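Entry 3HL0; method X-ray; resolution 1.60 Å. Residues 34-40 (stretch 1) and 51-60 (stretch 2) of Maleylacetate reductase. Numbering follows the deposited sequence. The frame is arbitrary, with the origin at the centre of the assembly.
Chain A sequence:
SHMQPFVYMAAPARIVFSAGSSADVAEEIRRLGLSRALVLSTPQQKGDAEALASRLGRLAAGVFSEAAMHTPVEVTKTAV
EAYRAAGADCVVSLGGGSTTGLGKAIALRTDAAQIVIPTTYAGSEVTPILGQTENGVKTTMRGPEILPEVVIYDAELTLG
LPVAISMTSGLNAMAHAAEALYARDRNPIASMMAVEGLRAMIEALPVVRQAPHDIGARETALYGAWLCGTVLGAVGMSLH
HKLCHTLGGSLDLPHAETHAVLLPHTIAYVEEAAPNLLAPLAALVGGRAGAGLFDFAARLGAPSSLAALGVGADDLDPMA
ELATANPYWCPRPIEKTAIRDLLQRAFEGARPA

Stretch 1 34-40: LSRALVL
Stretch 2 (51-60) ALASRLGRLA

How do the two stretches lie together? Strand 37-40 runs at 160° to helix 51-56, nearly antiparallel, with their axes 9.1 Å apart at closest approach. After the helix, Gly57 takes positive phi (60/-125), Arg58 and Leu59 form a 3-10 segment, and Ala60 makes a parallel bridge with Ala37, CA to CA 4.7 Å.

What satisfies the backbone where they join? Ala37 N donates to Leu59 O at 2.8 Å, almost straight at 174°. Within the turn, Leu59 N reaches Leu56 O (3.0 Å) and Ala60 N reaches Gly57 O (3.1 Å). Ser35 O lies 3.4 Å from Leu59 CA in a CA-H...O contact.

Which donors serve Arg58 O? Arg36, with chi1 to chi3 all m, points its CB away, yet its end returns: NH1 makes a weak hydrogen bond to Arg58 O at 3.3 Å, near the guanidinium plane. One water donates to both Arg58 O (3.0 Å) and Ser35 O (2.7 Å), bridging two carbonyls that cannot bond each other.

What packs beneath the strand? Val39 (chi1 t, phi/psi -85/133) points toward the helix. Its CG1 meets Leu52 CD2 at 4.1 Å; its CG2 lies 4.1 Å from Ala53 CB and 4.3 Å from Leu56 CD1. Leu52 is t,p and Leu56 m,t.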

# COMPACT_ATOMS: atom_id res chain seq x y z
N LEU A 34 -13.15 29.88 -11.50
CA LEU A 34 -13.98 28.83 -10.90
C LEU A 34 -14.24 29.10 -9.42
O LEU A 34 -13.64 30.01 -8.83
CB LEU A 34 -13.26 27.46 -11.09
CG LEU A 34 -12.98 27.13 -12.56
CD1 LEU A 34 -12.20 25.81 -12.67
CD2 LEU A 34 -14.24 27.11 -13.42
N SER A 35 -15.12 28.31 -8.80
CA SER A 35 -15.53 28.64 -7.44
C SER A 35 -15.97 27.47 -6.54
O SER A 35 -16.32 27.67 -5.39
CB SER A 35 -16.62 29.75 -7.46
OG SER A 35 -17.86 29.24 -7.94
N ARG A 36 -15.94 26.24 -7.07
CA ARG A 36 -16.53 25.10 -6.36
C ARG A 36 -15.69 23.82 -6.53
O ARG A 36 -15.92 23.00 -7.42
CB ARG A 36 -17.98 24.86 -6.81
CG ARG A 36 -18.98 26.00 -6.44
CD ARG A 36 -19.24 26.10 -4.92
NE ARG A 36 -20.25 25.14 -4.46
CZ ARG A 36 -20.37 24.70 -3.20
NH1 ARG A 36 -19.54 25.11 -2.24
NH2 ARG A 36 -21.32 23.82 -2.91
N ALA A 37 -14.68 23.67 -5.69
CA ALA A 37 -13.74 22.55 -5.83
C ALA A 37 -14.18 21.29 -5.11
O ALA A 37 -14.61 21.34 -3.97
CB ALA A 37 -12.36 22.94 -5.32
N LEU A 38 -14.05 20.14 -5.77
CA LEU A 38 -14.16 18.87 -5.06
C LEU A 38 -12.74 18.40 -4.71
O LEU A 38 -11.93 18.16 -5.62
CB LEU A 38 -14.91 17.83 -5.91
CG LEU A 38 -15.06 16.42 -5.32
CD1 LEU A 38 -16.11 16.38 -4.18
CD2 LEU A 38 -15.43 15.42 -6.42
N VAL A 39 -12.42 18.33 -3.42
CA VAL A 39 -11.07 17.94 -3.01
C VAL A 39 -10.98 16.41 -2.98
O VAL A 39 -11.88 15.75 -2.43
CB VAL A 39 -10.71 18.53 -1.61
CG1 VAL A 39 -9.24 18.19 -1.24
CG2 VAL A 39 -10.90 20.03 -1.58
N LEU A 40 -9.93 15.84 -3.56
CA LEU A 40 -9.80 14.40 -3.68
C LEU A 40 -8.61 13.87 -2.87
O LEU A 40 -7.56 14.52 -2.79
CB LEU A 40 -9.53 14.04 -5.16
CG LEU A 40 -10.53 14.56 -6.18
CD1 LEU A 40 -9.99 14.14 -7.55
CD2 LEU A 40 -11.94 14.01 -5.93
N ALA A 51 -8.74 19.02 5.89
CA ALA A 51 -8.21 20.29 6.44
C ALA A 51 -8.15 21.34 5.32
O ALA A 51 -8.54 22.50 5.51
CB ALA A 51 -6.86 20.09 7.09
N LEU A 52 -7.68 20.93 4.14
CA LEU A 52 -7.67 21.85 2.98
C LEU A 52 -9.08 22.35 2.61
O LEU A 52 -9.32 23.54 2.37
CB LEU A 52 -7.03 21.18 1.76
CG LEU A 52 -7.10 22.00 0.47
CD1 LEU A 52 -6.42 23.36 0.62
CD2 LEU A 52 -6.50 21.13 -0.65
N ALA A 53 -10.01 21.41 2.53
CA ALA A 53 -11.39 21.79 2.22
C ALA A 53 -11.92 22.82 3.23
O ALA A 53 -12.56 23.81 2.88
CB ALA A 53 -12.27 20.57 2.20
N SER A 54 -11.62 22.57 4.51
CA SER A 54 -12.02 23.49 5.55
C SER A 54 -11.47 24.92 5.32
O SER A 54 -12.20 25.90 5.41
CB SER A 54 -11.56 22.93 6.89
OG SER A 54 -12.16 23.65 7.92
N ARG A 55 -10.19 25.02 4.99
CA ARG A 55 -9.59 26.34 4.80
C ARG A 55 -10.15 27.04 3.56
O ARG A 55 -10.19 28.26 3.51
CB ARG A 55 -8.08 26.23 4.67
CG ARG A 55 -7.38 25.76 5.94
CD ARG A 55 -5.86 25.83 5.71
NE ARG A 55 -5.39 24.89 4.70
CZ ARG A 55 -5.01 23.64 4.96
NH1 ARG A 55 -5.05 23.18 6.21
NH2 ARG A 55 -4.57 22.85 3.97
N LEU A 56 -10.58 26.26 2.56
CA LEU A 56 -11.14 26.83 1.34
C LEU A 56 -12.51 27.50 1.54
O LEU A 56 -12.94 28.34 0.73
CB LEU A 56 -11.20 25.76 0.21
CG LEU A 56 -9.87 25.42 -0.45
CD1 LEU A 56 -10.07 24.24 -1.39
CD2 LEU A 56 -9.34 26.63 -1.23
N GLY A 57 -13.19 27.14 2.63
CA GLY A 57 -14.49 27.74 2.94
C GLY A 57 -15.46 27.46 1.81
O GLY A 57 -15.63 26.29 1.43
N ARG A 58 -16.04 28.52 1.25
CA ARG A 58 -17.09 28.40 0.23
C ARG A 58 -16.54 27.96 -1.12
O ARG A 58 -17.31 27.59 -2.01
CB ARG A 58 -17.85 29.73 0.08
N LEU A 59 -15.22 27.99 -1.26
CA LEU A 59 -14.58 27.53 -2.49
C LEU A 59 -14.50 26.02 -2.55
O LEU A 59 -14.16 25.46 -3.59
CB LEU A 59 -13.17 28.14 -2.68
CG LEU A 59 -13.11 29.63 -3.04
CD1 LEU A 59 -11.66 30.07 -3.23
CD2 LEU A 59 -13.97 30.02 -4.26
N ALA A 60 -14.78 25.35 -1.42
CA ALA A 60 -14.76 23.88 -1.41
C ALA A 60 -16.19 23.37 -1.46
O ALA A 60 -17.02 23.67 -0.58
CB ALA A 60 -13.99 23.31 -0.20
O HOH W 1 -17.79 29.58 -4.24